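Local coordinates for putative uncharacterized protein smu.1108c (Streptococcus mutans, PDB 3L7Y) that is uncharacterised but binds a magnesium ion and probably acts as a phosphatase of the haloacid dehalogenase-like hydrolase family, at residues A[192-197]-A[218-223]. Numbering follows the deposited sequence.
Sequences EESAQI and GYIDII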
loop_
_atom_site.group_PDB
_atom_site.type_symbol
_atom_site.label_atom_id
_atom_site.label_comp_id
_atom_site.label_asym_id
_atom_site.label_seq_id
_atom_site.Cartn_x
_atom_site.Cartn_y
_atom_site.Cartn_z
ATOM N N GLU A 192 -12.811 -14.200 -5.959
ATOM C CA GLU A 192 -13.034 -14.818 -7.266
ATOM C C GLU A 192 -13.708 -13.890 -8.281
ATOM O O GLU A 192 -13.744 -14.198 -9.465
ATOM C CB GLU A 192 -13.794 -16.152 -7.159
ATOM C CG GLU A 192 -15.187 -16.075 -6.566
ATOM C CD GLU A 192 -15.243 -16.563 -5.123
ATOM O OE1 GLU A 192 -16.369 -16.734 -4.600
ATOM O OE2 GLU A 192 -14.170 -16.776 -4.514
ATOM N N GLU A 193 -14.240 -12.761 -7.819
ATOM C CA GLU A 193 -14.877 -11.798 -8.723
ATOM C C GLU A 193 -13.961 -10.599 -8.924
ATOM O O GLU A 193 -14.277 -9.666 -9.665
ATOM C CB GLU A 193 -16.232 -11.358 -8.168
ATOM C CG GLU A 193 -17.312 -12.408 -8.353
ATOM C CD GLU A 193 -18.581 -12.124 -7.574
ATOM O OE1 GLU A 193 -18.568 -11.246 -6.680
ATOM O OE2 GLU A 193 -19.597 -12.795 -7.859
ATOM N N SER A 194 -12.815 -10.656 -8.256
ATOM C CA SER A 194 -11.888 -9.544 -8.188
ATOM C C SER A 194 -11.422 -9.085 -9.557
ATOM O O SER A 194 -11.498 -7.892 -9.862
ATOM C CB SER A 194 -10.677 -9.925 -7.352
ATOM O OG SER A 194 -9.729 -8.872 -7.330
ATOM N N ALA A 195 -10.904 -10.024 -10.356
ATOM C CA ALA A 195 -10.436 -9.717 -11.709
ATOM C C ALA A 195 -11.540 -9.087 -12.542
ATOM O O ALA A 195 -11.323 -8.072 -13.203
ATOM C CB ALA A 195 -9.901 -10.971 -12.399
ATOM N N GLN A 196 -12.726 -9.683 -12.493
ATOM C CA GLN A 196 -13.856 -9.196 -13.272
ATOM C C GLN A 196 -14.207 -7.753 -12.948
ATOM O O GLN A 196 -14.534 -6.963 -13.837
ATOM C CB GLN A 196 -15.093 -10.059 -13.036
ATOM C CG GLN A 196 -16.316 -9.483 -13.734
ATOM C CD GLN A 196 -17.619 -10.195 -13.408
ATOM O OE1 GLN A 196 -18.701 -9.747 -13.814
ATOM N NE2 GLN A 196 -17.528 -11.304 -12.680
ATOM N N ILE A 197 -14.170 -7.419 -11.664
ATOM C CA ILE A 197 -14.612 -6.095 -11.225
ATOM C C ILE A 197 -13.551 -5.066 -11.554
ATOM O O ILE A 197 -13.853 -3.912 -11.878
ATOM C CB ILE A 197 -14.884 -6.082 -9.713
ATOM C CG1 ILE A 197 -16.103 -6.944 -9.392
ATOM C CG2 ILE A 197 -15.056 -4.645 -9.196
ATOM C CD1 ILE A 197 -16.237 -7.246 -7.914
ATOM N N GLY A 218 -9.460 -10.657 -1.390
ATOM C CA GLY A 218 -10.785 -10.088 -1.236
ATOM C C GLY A 218 -10.826 -8.568 -1.195
ATOM O O GLY A 218 -11.821 -7.994 -0.752
ATOM N N TYR A 219 -9.768 -7.908 -1.664
ATOM C CA TYR A 219 -9.722 -6.436 -1.669
ATOM C C TYR A 219 -9.238 -5.826 -2.989
ATOM O O TYR A 219 -8.330 -6.349 -3.639
ATOM C CB TYR A 219 -8.861 -5.906 -0.513
ATOM C CG TYR A 219 -9.452 -6.166 0.850
ATOM C CD1 TYR A 219 -9.031 -7.249 1.616
ATOM C CD2 TYR A 219 -10.444 -5.338 1.366
ATOM C CE1 TYR A 219 -9.574 -7.494 2.861
ATOM C CE2 TYR A 219 -10.996 -5.574 2.613
ATOM C CZ TYR A 219 -10.553 -6.654 3.354
ATOM O OH TYR A 219 -11.092 -6.901 4.585
ATOM N N ILE A 220 -9.861 -4.714 -3.381
ATOM C CA ILE A 220 -9.406 -3.934 -4.524
ATOM C C ILE A 220 -9.295 -2.477 -4.097
ATOM O O ILE A 220 -10.269 -1.891 -3.613
ATOM C CB ILE A 220 -10.416 -3.975 -5.678
ATOM C CG1 ILE A 220 -10.540 -5.376 -6.274
ATOM C CG2 ILE A 220 -10.037 -2.963 -6.750
ATOM C CD1 ILE A 220 -11.827 -5.556 -7.085
ATOM N N ASP A 221 -8.121 -1.892 -4.274
ATOM C CA ASP A 221 -7.964 -0.464 -4.057
ATOM C C ASP A 221 -8.200 0.197 -5.394
ATOM O O ASP A 221 -7.648 -0.232 -6.408
ATOM C CB ASP A 221 -6.556 -0.136 -3.556
ATOM C CG ASP A 221 -6.379 -0.453 -2.095
ATOM O OD1 ASP A 221 -7.402 -0.752 -1.434
ATOM O OD2 ASP A 221 -5.230 -0.407 -1.607
ATOM N N ILE A 222 -9.044 1.215 -5.396
ATOM C CA ILE A 222 -9.260 2.024 -6.578
ATOM C C ILE A 222 -8.417 3.269 -6.414
ATOM O O ILE A 222 -8.755 4.169 -5.655
ATOM C CB ILE A 222 -10.753 2.387 -6.765
ATOM C CG1 ILE A 222 -11.587 1.107 -6.920
ATOM C CG2 ILE A 222 -10.922 3.318 -7.961
ATOM C CD1 ILE A 222 -13.071 1.335 -7.093
ATOM N N ILE A 223 -7.292 3.298 -7.107
ATOM C CA ILE A 223 -6.360 4.392 -6.970
ATOM C C ILE A 223 -6.401 5.284 -8.193
ATOM O O ILE A 223 -6.934 4.897 -9.227
ATOM C CB ILE A 223 -4.910 3.865 -6.825
ATOM C CG1 ILE A 223 -4.636 2.782 -7.875
ATOM C CG2 ILE A 223 -4.684 3.334 -5.413
ATOM C CD1 ILE A 223 -3.136 2.585 -8.224
HETATM O O HOH W 1 -8.396 -8.736 -5.111
#
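I220 reaches from the strand to the first turn of a helix and meets it with the end of its side chain, a compact case of a helix laid on the face of a sheet. The delta methyl does most of the touching. CG1 lies anti to the carbonyl carbon (chi1 -66°) and the chain is extended beyond it (chi2 161°). This brings CD1 of I220 to 3.6 Å from the backbone O of S194. The same CD1 of I220 lies 4.0 Å from CG2 of I197. The two isoleucines cross at a slant, so that the delta methyl of I220 meets the CG2 methyl of I197.

S194 contributes its hydroxyl on the strand side. OG is turned opposite the backbone N (chi1 177°), which carries it past the flank of I220, 3.7 Å from CG1. There a water links the segments: it lies 2.6 Å from OG of S194 and donates a hydrogen bond to the carbonyl O of Y219 at 2.8 Å. The water supplies the polar link, while the direct contacts are van der Waals, one between two methyls and the others between oxygens of S194 and carbons of I220.

S194, I197 and I220 are all buried, well away from the magnesium site. M198, one turn on from S194 in helix 194-202, also touches I220, while L187 of strand 182-188 packs against I197. Strand 219-224 runs antiparallel between strands 182-188 and 210-214 in the six-stranded sheet, with helix 194-202 packed against one face of it, consistent with the cap domain of Cof-type members of the haloacid dehalogenase-like family, apart from the core sheet that carries the magnesium site.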